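Local coordinates for MGS-MChE2 (Uncultured bacterium, PDB 5JD6), which probably hydrolyses carboxylic esters, being an esterase of the alpha/beta hydrolase fold from a lagoon-sediment metagenome, at residues Lys186-Met191 with Arg216-Ala221. Sequence-based numbering, arbitrary orientation.
Sequences KDLPKM and RLLPDA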
ATOM      1  N   LYS A 186      -6.251 -12.996  11.909  1.00 69.17           N
ATOM      2  CA  LYS A 186      -5.890 -13.332  13.281  1.00 72.94           C
ATOM      3  C   LYS A 186      -5.043 -12.250  13.952  1.00 72.45           C
ATOM      4  O   LYS A 186      -5.064 -12.107  15.174  1.00 75.50           O
ATOM      5  CB  LYS A 186      -5.142 -14.664  13.313  1.00 82.01           C
ATOM      6  CG  LYS A 186      -4.259 -14.893  12.098  1.00 91.24           C
ATOM      7  CD  LYS A 186      -3.054 -15.752  12.437  1.00102.66           C
ATOM      8  CE  LYS A 186      -2.137 -15.039  13.418  1.00109.47           C
ATOM      9  NZ  LYS A 186      -0.852 -15.765  13.611  1.00117.86           N
ATOM     10  N   ASP A 187      -4.297 -11.494  13.151  1.00 67.98           N
ATOM     11  CA  ASP A 187      -3.370 -10.499  13.684  1.00 68.40           C
ATOM     12  C   ASP A 187      -4.029  -9.138  13.885  1.00 62.18           C
ATOM     13  O   ASP A 187      -3.594  -8.342  14.718  1.00 67.86           O
ATOM     14  CB  ASP A 187      -2.160 -10.353  12.757  1.00 81.57           C
ATOM     15  CG  ASP A 187      -1.441 -11.665  12.526  1.00100.07           C
ATOM     16  OD1 ASP A 187      -0.633 -12.063  13.391  1.00107.80           O
ATOM     17  OD2 ASP A 187      -1.683 -12.299  11.476  1.00107.59           O
ATOM     18  N   LEU A 188      -5.081  -8.879  13.116  1.00 58.23           N
ATOM     19  CA  LEU A 188      -5.796  -7.602  13.167  1.00 48.02           C
ATOM     20  C   LEU A 188      -6.387  -7.170  14.526  1.00 61.70           C
ATOM     21  O   LEU A 188      -6.267  -5.995  14.871  1.00 55.01           O
ATOM     22  CB  LEU A 188      -6.923  -7.609  12.128  1.00 46.97           C
ATOM     23  CG  LEU A 188      -6.518  -7.664  10.656  1.00 49.12           C
ATOM     24  CD1 LEU A 188      -7.748  -7.620   9.766  1.00 54.99           C
ATOM     25  CD2 LEU A 188      -5.556  -6.538  10.309  1.00 40.99           C
ATOM     26  N   PRO A 189      -7.035  -8.090  15.287  1.00 68.67           N
ATOM     27  CA  PRO A 189      -7.764  -7.699  16.507  1.00 73.87           C
ATOM     28  C   PRO A 189      -7.074  -6.693  17.434  1.00 72.32           C
ATOM     29  O   PRO A 189      -7.776  -5.957  18.125  1.00 83.26           O
ATOM     30  CB  PRO A 189      -7.961  -9.037  17.243  1.00 79.30           C
ATOM     31  CG  PRO A 189      -7.245 -10.076  16.426  1.00 81.47           C
ATOM     32  CD  PRO A 189      -7.200  -9.532  15.046  1.00 73.84           C
ATOM     33  N   LYS A 190      -5.746  -6.651  17.462  1.00 59.66           N
ATOM     34  CA  LYS A 190      -5.084  -5.569  18.180  1.00 72.94           C
ATOM     35  C   LYS A 190      -3.774  -5.159  17.501  1.00 70.02           C
ATOM     36  O   LYS A 190      -2.685  -5.287  18.062  1.00 68.29           O
ATOM     37  CB  LYS A 190      -4.849  -5.952  19.646  1.00 85.59           C
ATOM     38  CG  LYS A 190      -4.293  -4.819  20.515  1.00 93.32           C
ATOM     39  CD  LYS A 190      -4.280  -5.191  21.988  1.00103.46           C
ATOM     40  CE  LYS A 190      -3.595  -4.120  22.813  1.00107.82           C
ATOM     41  NZ  LYS A 190      -2.129  -4.122  22.547  1.00108.96           N
ATOM     42  N   MET A 191      -3.898  -4.685  16.267  1.00 59.62           N
ATOM     43  CA  MET A 191      -2.866  -3.862  15.660  1.00 54.87           C
ATOM     44  C   MET A 191      -3.268  -2.420  15.951  1.00 58.96           C
ATOM     45  O   MET A 191      -4.025  -1.806  15.198  1.00 64.05           O
ATOM     46  CB  MET A 191      -2.734  -4.135  14.159  1.00 49.09           C
ATOM     47  CG  MET A 191      -2.088  -5.481  13.834  1.00 47.65           C
ATOM     48  SD  MET A 191      -2.382  -6.047  12.145  1.00 57.72           S
ATOM     49  CE  MET A 191      -1.932  -4.588  11.212  1.00 37.03           C
ATOM     50  N   ARG A 216     -14.103  -4.301  11.336  1.00 53.27           N
ATOM     51  CA  ARG A 216     -14.510  -5.129  12.470  1.00 57.68           C
ATOM     52  C   ARG A 216     -13.335  -5.487  13.373  1.00 58.95           C
ATOM     53  O   ARG A 216     -13.353  -5.219  14.574  1.00 61.83           O
ATOM     54  CB  ARG A 216     -15.180  -6.421  11.988  1.00 56.76           C
ATOM     55  CG  ARG A 216     -16.620  -6.267  11.537  1.00 57.30           C
ATOM     56  CD  ARG A 216     -17.323  -7.618  11.444  1.00 66.56           C
ATOM     57  NE  ARG A 216     -16.648  -8.548  10.540  1.00 73.54           N
ATOM     58  CZ  ARG A 216     -15.977  -9.626  10.938  1.00 77.82           C
ATOM     59  NH1 ARG A 216     -15.887  -9.916  12.228  1.00 78.45           N
ATOM     60  NH2 ARG A 216     -15.397 -10.417  10.044  1.00 77.35           N
ATOM     61  N   LEU A 217     -12.315  -6.096  12.779  1.00 54.45           N
ATOM     62  CA  LEU A 217     -11.213  -6.672  13.537  1.00 52.29           C
ATOM     63  C   LEU A 217     -10.260  -5.619  14.102  1.00 58.94           C
ATOM     64  O   LEU A 217      -9.876  -5.691  15.267  1.00 66.33           O
ATOM     65  CB  LEU A 217     -10.449  -7.664  12.659  1.00 60.04           C
ATOM     66  CG  LEU A 217     -11.320  -8.770  12.059  1.00 53.99           C
ATOM     67  CD1 LEU A 217     -10.532  -9.628  11.081  1.00 59.04           C
ATOM     68  CD2 LEU A 217     -11.926  -9.628  13.158  1.00 58.69           C
ATOM     69  N   LEU A 218      -9.882  -4.643  13.280  1.00 46.57           N
ATOM     70  CA  LEU A 218      -8.977  -3.584  13.725  1.00 51.70           C
ATOM     71  C   LEU A 218      -9.586  -2.771  14.864  1.00 58.72           C
ATOM     72  O   LEU A 218     -10.712  -2.284  14.753  1.00 66.14           O
ATOM     73  CB  LEU A 218      -8.613  -2.662  12.560  1.00 44.76           C
ATOM     74  CG  LEU A 218      -7.586  -3.197  11.559  1.00 47.64           C
ATOM     75  CD1 LEU A 218      -7.440  -2.242  10.387  1.00 41.74           C
ATOM     76  CD2 LEU A 218      -6.244  -3.418  12.241  1.00 39.12           C
ATOM     77  N   PRO A 219      -8.836  -2.623  15.966  1.00 55.32           N
ATOM     78  CA  PRO A 219      -9.309  -1.901  17.154  1.00 58.14           C
ATOM     79  C   PRO A 219      -9.514  -0.409  16.904  1.00 57.34           C
ATOM     80  O   PRO A 219     -10.527   0.147  17.327  1.00 64.13           O
ATOM     81  CB  PRO A 219      -8.188  -2.134  18.174  1.00 53.11           C
ATOM     82  CG  PRO A 219      -6.977  -2.409  17.353  1.00 55.93           C
ATOM     83  CD  PRO A 219      -7.470  -3.146  16.143  1.00 55.93           C
ATOM     84  N   ASP A 220      -8.567   0.227  16.223  1.00 53.91           N
ATOM     85  CA  ASP A 220      -8.647   1.660  15.962  1.00 53.90           C
ATOM     86  C   ASP A 220      -8.609   1.946  14.464  1.00 52.64           C
ATOM     87  O   ASP A 220      -7.549   2.223  13.903  1.00 56.38           O
ATOM     88  CB  ASP A 220      -7.507   2.394  16.672  1.00 55.94           C
ATOM     89  CG  ASP A 220      -7.619   3.902  16.554  1.00 63.46           C
ATOM     90  OD1 ASP A 220      -8.734   4.402  16.296  1.00 70.11           O
ATOM     91  OD2 ASP A 220      -6.589   4.589  16.721  1.00 66.98           O
ATOM     92  N   ALA A 221      -9.772   1.879  13.822  1.00 52.28           N
ATOM     93  CA  ALA A 221      -9.857   2.083  12.381  1.00 47.84           C
ATOM     94  C   ALA A 221     -11.117   2.846  11.979  1.00 50.48           C
ATOM     95  O   ALA A 221     -12.164   2.717  12.612  1.00 61.44           O
ATOM     96  CB  ALA A 221      -9.802   0.746  11.658  1.00 43.51           C
TER
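Leu188 and Leu217 share one side-chain conformation, each with CG anti to its own carbonyl carbon (chi1 -66° and -56°). They meet at the base, CB to CB at 3.6 Å. Their branches touch as well, the two CD1 methyls lying 3.7 Å apart. Here, at one edge of the alpha/beta hydrolase fold, loop 186-191 packs on the last turn of helix 208-217 and the link that follows it. The loop leads into strand 195-200, while the link runs into edge strand 221-226. Leu188 uses its other methyl for Leu218, CD2 on CD2 at 3.7 Å, and also touches Leu98 of helix 92-103. Although Leu218 starts out from its backbone pointing away from the loop, its end turns back, and the same CD2 also approaches Met191 CB. An alanine in place of Leu188 would probably open a gap where the two methyls met Leu217 CD1 and Leu218 CD2. No conventional hydrogen bond joins the two segments. Met191 N instead bonds to Leu188 O at 3.0 Å, closing a tight turn within the loop. The ring of Pro219 sits against the carbonyl oxygens of this turn, its CD 3.3 Å from Leu188 O and 3.5 Å from Pro189 O. Beyond the contact, Asp220 pairs with Arg252 of the last helix. A CA-H...O contact does join the segments: Pro189 CA lies 3.2 Å from Leu217 O, with an angle of 160° at the hydrogen.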